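Local coordinates for oligopeptide ABC transporter, periplasmic oligopeptide-binding protein, putative (Thermotoga maritima MSB8, PDB 5IPW), which probably binds oligopeptides in the periplasm and delivers them to an ABC transporter for import, at residues Glu8-Tyr11 against Gly15-Ile18; Thr19-Ser24 against Glu45-Val50. All blocks are in the same frame, centred on the assembly; numbering follows the deposited sequence.

Interaction 1 (Glu8-Tyr11 against Gly15-Ile18); sequences EEYY and GKKI
Tyr11 and Lys17 run side by side and point the same way, the lysine chain lying along one face of the phenol ring. Lys17 CG sits off-centre in a CH-pi contact, 4.1 Å from the Tyr11 ring centroid, and the chain stays extended until a bend at its last torsion (chi4 -67°) folds the ammonium over the ring. Lys17 NZ ends 3.7 Å from that centroid, a cation-pi contact displaced toward the hydroxyl-bearing rim, with Tyr11 CZ 3.4 Å away. The same ring meets Lys16 O at its edge, in plane, 3.5 Å from Tyr11 CD1. Tyr10, one residue earlier on the helix, sends its ring to the other side of Lys16 O: its CE2 packs on Lys16 CB at 3.8 Å, its hydroxyl meets the end of the Lys16 chain, and its CD2 meets Ile18 CD1 at 4.1 Å, the two side chains crossing at about a right angle. The turn itself is made by Gly15, the first residue past the helix, whose positive phi (78°) suits glycine; its N donates to Tyr11 O at 2.9 Å, in the i to i+4 pattern of the helix. The chain thus turns off the end of helix 7-14 and slants back across its side, the lysines at the surface, while Tyr10 and Ile18 turn inward onto Val49 of strand 48-51.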
loop_
_atom_site.group_PDB
_atom_site.type_symbol
_atom_site.label_atom_id
_atom_site.label_comp_id
_atom_site.label_asym_id
_atom_site.label_seq_id
_atom_site.Cartn_x
_atom_site.Cartn_y
_atom_site.Cartn_z
ATOM N N GLU A 8 0.104 30.724 5.844
ATOM C CA GLU A 8 0.255 31.190 7.218
ATOM C C GLU A 8 0.947 30.149 8.106
ATOM O O GLU A 8 1.890 30.477 8.826
ATOM C CB GLU A 8 -1.103 31.571 7.805
ATOM C CG GLU A 8 -1.017 32.478 9.024
ATOM C CD GLU A 8 -2.299 32.472 9.845
ATOM O OE1 GLU A 8 -3.282 33.140 9.439
ATOM O OE2 GLU A 8 -2.323 31.798 10.900
ATOM N N GLU A 9 0.487 28.901 8.059
ATOM C CA GLU A 9 1.113 27.840 8.853
ATOM C C GLU A 9 2.548 27.551 8.424
ATOM O O GLU A 9 3.395 27.219 9.259
ATOM C CB GLU A 9 0.296 26.550 8.782
ATOM C CG GLU A 9 -1.059 26.622 9.468
ATOM C CD GLU A 9 -0.959 27.009 10.938
ATOM O OE1 GLU A 9 -0.161 26.382 11.680
ATOM O OE2 GLU A 9 -1.675 27.955 11.342
ATOM N N TYR A 10 2.820 27.660 7.124
ATOM C CA TYR A 10 4.185 27.504 6.615
ATOM C C TYR A 10 5.072 28.584 7.207
ATOM O O TYR A 10 6.196 28.320 7.627
ATOM C CB TYR A 10 4.218 27.569 5.072
ATOM C CG TYR A 10 5.613 27.532 4.490
ATOM C CD1 TYR A 10 6.355 26.360 4.496
ATOM C CD2 TYR A 10 6.195 28.676 3.950
ATOM C CE1 TYR A 10 7.634 26.320 3.980
ATOM C CE2 TYR A 10 7.480 28.648 3.430
ATOM C CZ TYR A 10 8.196 27.463 3.449
ATOM O OH TYR A 10 9.480 27.419 2.929
ATOM N N TYR A 11 4.551 29.804 7.226
ATOM C CA TYR A 11 5.241 30.934 7.826
ATOM C C TYR A 11 5.502 30.740 9.315
ATOM O O TYR A 11 6.595 31.023 9.794
ATOM C CB TYR A 11 4.441 32.217 7.613
ATOM C CG TYR A 11 5.009 33.389 8.359
ATOM C CD1 TYR A 11 6.299 33.834 8.094
ATOM C CD2 TYR A 11 4.267 34.049 9.341
ATOM C CE1 TYR A 11 6.836 34.912 8.767
ATOM C CE2 TYR A 11 4.800 35.126 10.030
ATOM C CZ TYR A 11 6.086 35.554 9.737
ATOM O OH TYR A 11 6.641 36.619 10.406
ATOM N N GLY A 15 9.418 30.768 9.221
ATOM C CA GLY A 15 9.819 32.166 9.167
ATOM C C GLY A 15 9.830 32.774 7.774
ATOM O O GLY A 15 10.249 33.923 7.616
ATOM N N LYS A 16 9.371 32.022 6.770
ATOM C CA LYS A 16 9.324 32.488 5.385
ATOM C C LYS A 16 7.896 32.740 4.986
ATOM O O LYS A 16 7.027 31.916 5.244
ATOM C CB LYS A 16 9.874 31.433 4.433
ATOM C CG LYS A 16 11.372 31.211 4.495
ATOM C CD LYS A 16 11.681 29.720 4.480
ATOM C CE LYS A 16 12.666 29.324 3.395
ATOM N NZ LYS A 16 12.916 27.861 3.486
ATOM N N LYS A 17 7.663 33.872 4.340
ATOM C CA LYS A 17 6.357 34.187 3.799
ATOM C C LYS A 17 6.340 33.852 2.323
ATOM O O LYS A 17 7.334 34.037 1.618
ATOM C CB LYS A 17 6.037 35.677 3.945
ATOM C CG LYS A 17 5.787 36.159 5.358
ATOM C CD LYS A 17 5.498 37.659 5.372
ATOM C CE LYS A 17 5.572 38.250 6.777
ATOM N NZ LYS A 17 4.488 37.735 7.665
ATOM N N ILE A 18 5.193 33.373 1.863
ATOM C CA ILE A 18 4.905 33.307 0.449
ATOM C C ILE A 18 4.153 34.593 0.138
ATOM O O ILE A 18 3.017 34.770 0.586
ATOM C CB ILE A 18 4.042 32.082 0.113
ATOM C CG1 ILE A 18 4.805 30.801 0.419
ATOM C CG2 ILE A 18 3.652 32.091 -1.355
ATOM C CD1 ILE A 18 3.909 29.609 0.641
#

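Interaction 2 (Thr19-Ser24 against Glu45-Val50); sequences TEYHES and EEPLVV
With CG anti to its carbonyl carbon (chi1 -68°), Tyr21 carries its ring away from the loop and toward Pro47, which approaches from the opposite direction; chi2, at -51°, sets how the ring plane is turned as its phenol end arrives. The protein belongs to the family 5 solute-binding proteins, of the periplasmic binding protein clan, and the proline stands directly before strand 48-51, the middle strand of a three-stranded mixed sheet between 2-4 and 263-265. The backbones stay far apart, the nearest alpha carbons, those of Tyr21 and Pro47, lying 10.5 Å from each other, and one long side chain spans the gap. What meets is the phenol end and the pyrrolidine ring: Tyr21 CZ comes to 4.1 Å from Pro47 CG. The contact is small and rests on van der Waals packing. Pro7, at the start of helix 7-14, touches both Tyr21 and Pro47, so the three rings form one cluster where helix, loop and strand come together. Beyond it each segment has its own ties: His22 makes backbone hydrogen bonds to Gly268 and Gln270, and Leu48 makes them to Trp262 and Val264. An alanine in place of Tyr21 would probably open a gap beside Pro47 and Pro7 and leave them without this shared packing partner. At the meeting point the Tyr21 hydroxyl rests against two ring carbons of the proline, with OH 3.5 Å from both Pro47 CG and Pro47 CD.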
loop_
_atom_site.group_PDB
_atom_site.type_symbol
_atom_site.label_atom_id
_atom_site.label_comp_id
_atom_site.label_asym_id
_atom_site.label_seq_id
_atom_site.Cartn_x
_atom_site.Cartn_y
_atom_site.Cartn_z
ATOM N N THR A 19 4.788 35.486 -0.614
ATOM C CA THR A 19 4.262 36.842 -0.820
ATOM C C THR A 19 3.644 37.065 -2.204
ATOM O O THR A 19 3.079 38.129 -2.471
ATOM C CB THR A 19 5.374 37.894 -0.611
ATOM O OG1 THR A 19 6.397 37.731 -1.603
ATOM C CG2 THR A 19 5.999 37.757 0.783
ATOM N N GLU A 20 3.733 36.059 -3.068
ATOM C CA GLU A 20 3.466 36.236 -4.485
ATOM C C GLU A 20 3.176 34.866 -5.079
ATOM O O GLU A 20 3.805 33.876 -4.684
ATOM C CB GLU A 20 4.714 36.823 -5.139
ATOM C CG GLU A 20 4.473 37.947 -6.124
ATOM C CD GLU A 20 5.769 38.434 -6.760
ATOM O OE1 GLU A 20 6.822 38.441 -6.074
ATOM O OE2 GLU A 20 5.739 38.806 -7.952
ATOM N N TYR A 21 2.229 34.797 -6.015
ATOM C CA TYR A 21 1.925 33.534 -6.693
ATOM C C TYR A 21 2.386 33.564 -8.132
ATOM O O TYR A 21 2.326 34.606 -8.786
ATOM C CB TYR A 21 0.436 33.226 -6.654
ATOM C CG TYR A 21 -0.096 32.916 -5.285
ATOM C CD1 TYR A 21 0.523 31.978 -4.482
ATOM C CD2 TYR A 21 -1.251 33.537 -4.808
ATOM C CE1 TYR A 21 0.030 31.684 -3.228
ATOM C CE2 TYR A 21 -1.757 33.247 -3.550
ATOM C CZ TYR A 21 -1.105 32.320 -2.766
ATOM O OH TYR A 21 -1.577 32.010 -1.517
ATOM N N HIS A 22 2.837 32.409 -8.614
ATOM C CA HIS A 22 3.357 32.271 -9.970
ATOM C C HIS A 22 2.658 31.127 -10.677
ATOM O O HIS A 22 2.033 30.293 -10.032
ATOM C CB HIS A 22 4.858 32.026 -9.919
ATOM C CG HIS A 22 5.602 33.074 -9.157
ATOM N ND1 HIS A 22 5.873 34.321 -9.682
ATOM C CD2 HIS A 22 6.106 33.074 -7.902
ATOM C CE1 HIS A 22 6.522 35.040 -8.782
ATOM N NE2 HIS A 22 6.672 34.308 -7.692
ATOM N N GLU A 23 2.770 31.090 -12.000
ATOM C CA GLU A 23 2.043 30.113 -12.810
ATOM C C GLU A 23 2.874 29.696 -13.991
ATOM O O GLU A 23 3.813 30.392 -14.358
ATOM C CB GLU A 23 0.745 30.735 -13.320
ATOM C CG GLU A 23 0.951 31.731 -14.462
ATOM C CD GLU A 23 -0.193 32.713 -14.628
ATOM O OE1 GLU A 23 -1.259 32.452 -14.060
ATOM O OE2 GLU A 23 -0.038 33.742 -15.321
ATOM N N SER A 24 2.514 28.580 -14.613
ATOM C CA SER A 24 3.235 28.121 -15.793
ATOM C C SER A 24 3.009 29.097 -16.940
ATOM O O SER A 24 1.909 29.607 -17.091
ATOM C CB SER A 24 2.767 26.738 -16.208
ATOM O OG SER A 24 3.568 26.238 -17.265
ATOM N N GLU A 45 -8.021 30.519 -1.240
ATOM C CA GLU A 45 -7.522 31.541 -0.326
ATOM C C GLU A 45 -6.311 31.019 0.424
ATOM O O GLU A 45 -5.381 31.754 0.676
ATOM C CB GLU A 45 -8.607 31.969 0.654
ATOM C CG GLU A 45 -9.667 32.862 0.021
ATOM C CD GLU A 45 -10.767 33.283 0.991
ATOM O OE1 GLU A 45 -10.713 32.915 2.194
ATOM O OE2 GLU A 45 -11.696 33.987 0.538
ATOM N N GLU A 46 -6.331 29.738 0.758
ATOM C CA GLU A 46 -5.250 29.107 1.490
ATOM C C GLU A 46 -4.839 27.798 0.792
ATOM O O GLU A 46 -5.271 26.709 1.191
ATOM C CB GLU A 46 -5.687 28.837 2.934
ATOM C CG GLU A 46 -6.075 30.083 3.734
ATOM C CD GLU A 46 -6.191 29.806 5.231
ATOM O OE1 GLU A 46 -5.326 30.279 6.001
ATOM O OE2 GLU A 46 -7.135 29.096 5.637
ATOM N N PRO A 47 -4.003 27.899 -0.260
ATOM C CA PRO A 47 -3.550 26.696 -0.962
ATOM C C PRO A 47 -2.676 25.804 -0.090
ATOM O O PRO A 47 -2.071 26.277 0.863
ATOM C CB PRO A 47 -2.714 27.260 -2.120
ATOM C CG PRO A 47 -2.270 28.601 -1.650
ATOM C CD PRO A 47 -3.428 29.122 -0.852
ATOM N N LEU A 48 -2.619 24.520 -0.414
ATOM C CA LEU A 48 -1.653 23.628 0.212
ATOM C C LEU A 48 -0.263 24.091 -0.181
ATOM O O LEU A 48 -0.062 24.595 -1.280
ATOM C CB LEU A 48 -1.903 22.179 -0.216
ATOM C CG LEU A 48 -0.891 21.127 0.247
ATOM C CD1 LEU A 48 -0.846 21.004 1.757
ATOM C CD2 LEU A 48 -1.222 19.779 -0.368
ATOM N N VAL A 49 0.686 23.969 0.737
ATOM C CA VAL A 49 2.053 24.408 0.494
ATOM C C VAL A 49 2.939 23.186 0.514
ATOM O O VAL A 49 2.912 22.408 1.463
ATOM C CB VAL A 49 2.528 25.421 1.552
ATOM C CG1 VAL A 49 3.946 25.887 1.254
ATOM C CG2 VAL A 49 1.578 26.611 1.595
ATOM N N VAL A 50 3.717 23.016 -0.550
ATOM C CA VAL A 50 4.471 21.794 -0.752
ATOM C C VAL A 50 5.952 22.093 -0.756
ATOM O O VAL A 50 6.403 22.966 -1.475
ATOM C CB VAL A 50 4.047 21.140 -2.065
ATOM C CG1 VAL A 50 4.898 19.908 -2.377
ATOM C CG2 VAL A 50 2.585 20.769 -1.965
#

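Both contacts draw on the chain that follows helix 7-14. Interaction 1 folds its first residues back on the helix; interaction 2 then takes it to the start of strand 48-51. The first is a surface contact, larger and chemically mixed, with a helical backbone hydrogen bond at the helix end and a lysine over an aromatic face. The second is smaller and partly buried, a van der Waals contact of a phenol end with a proline ring. Their centres are 11 Å apart, and interaction 1 touches segment 45-50 at Val49, whose CG1 lies 3.8 Å from Ile18 CD1 and 4.0 Å from Tyr10 CG. The apolar side of interaction 1 therefore continues onto the strand that begins just after Pro47.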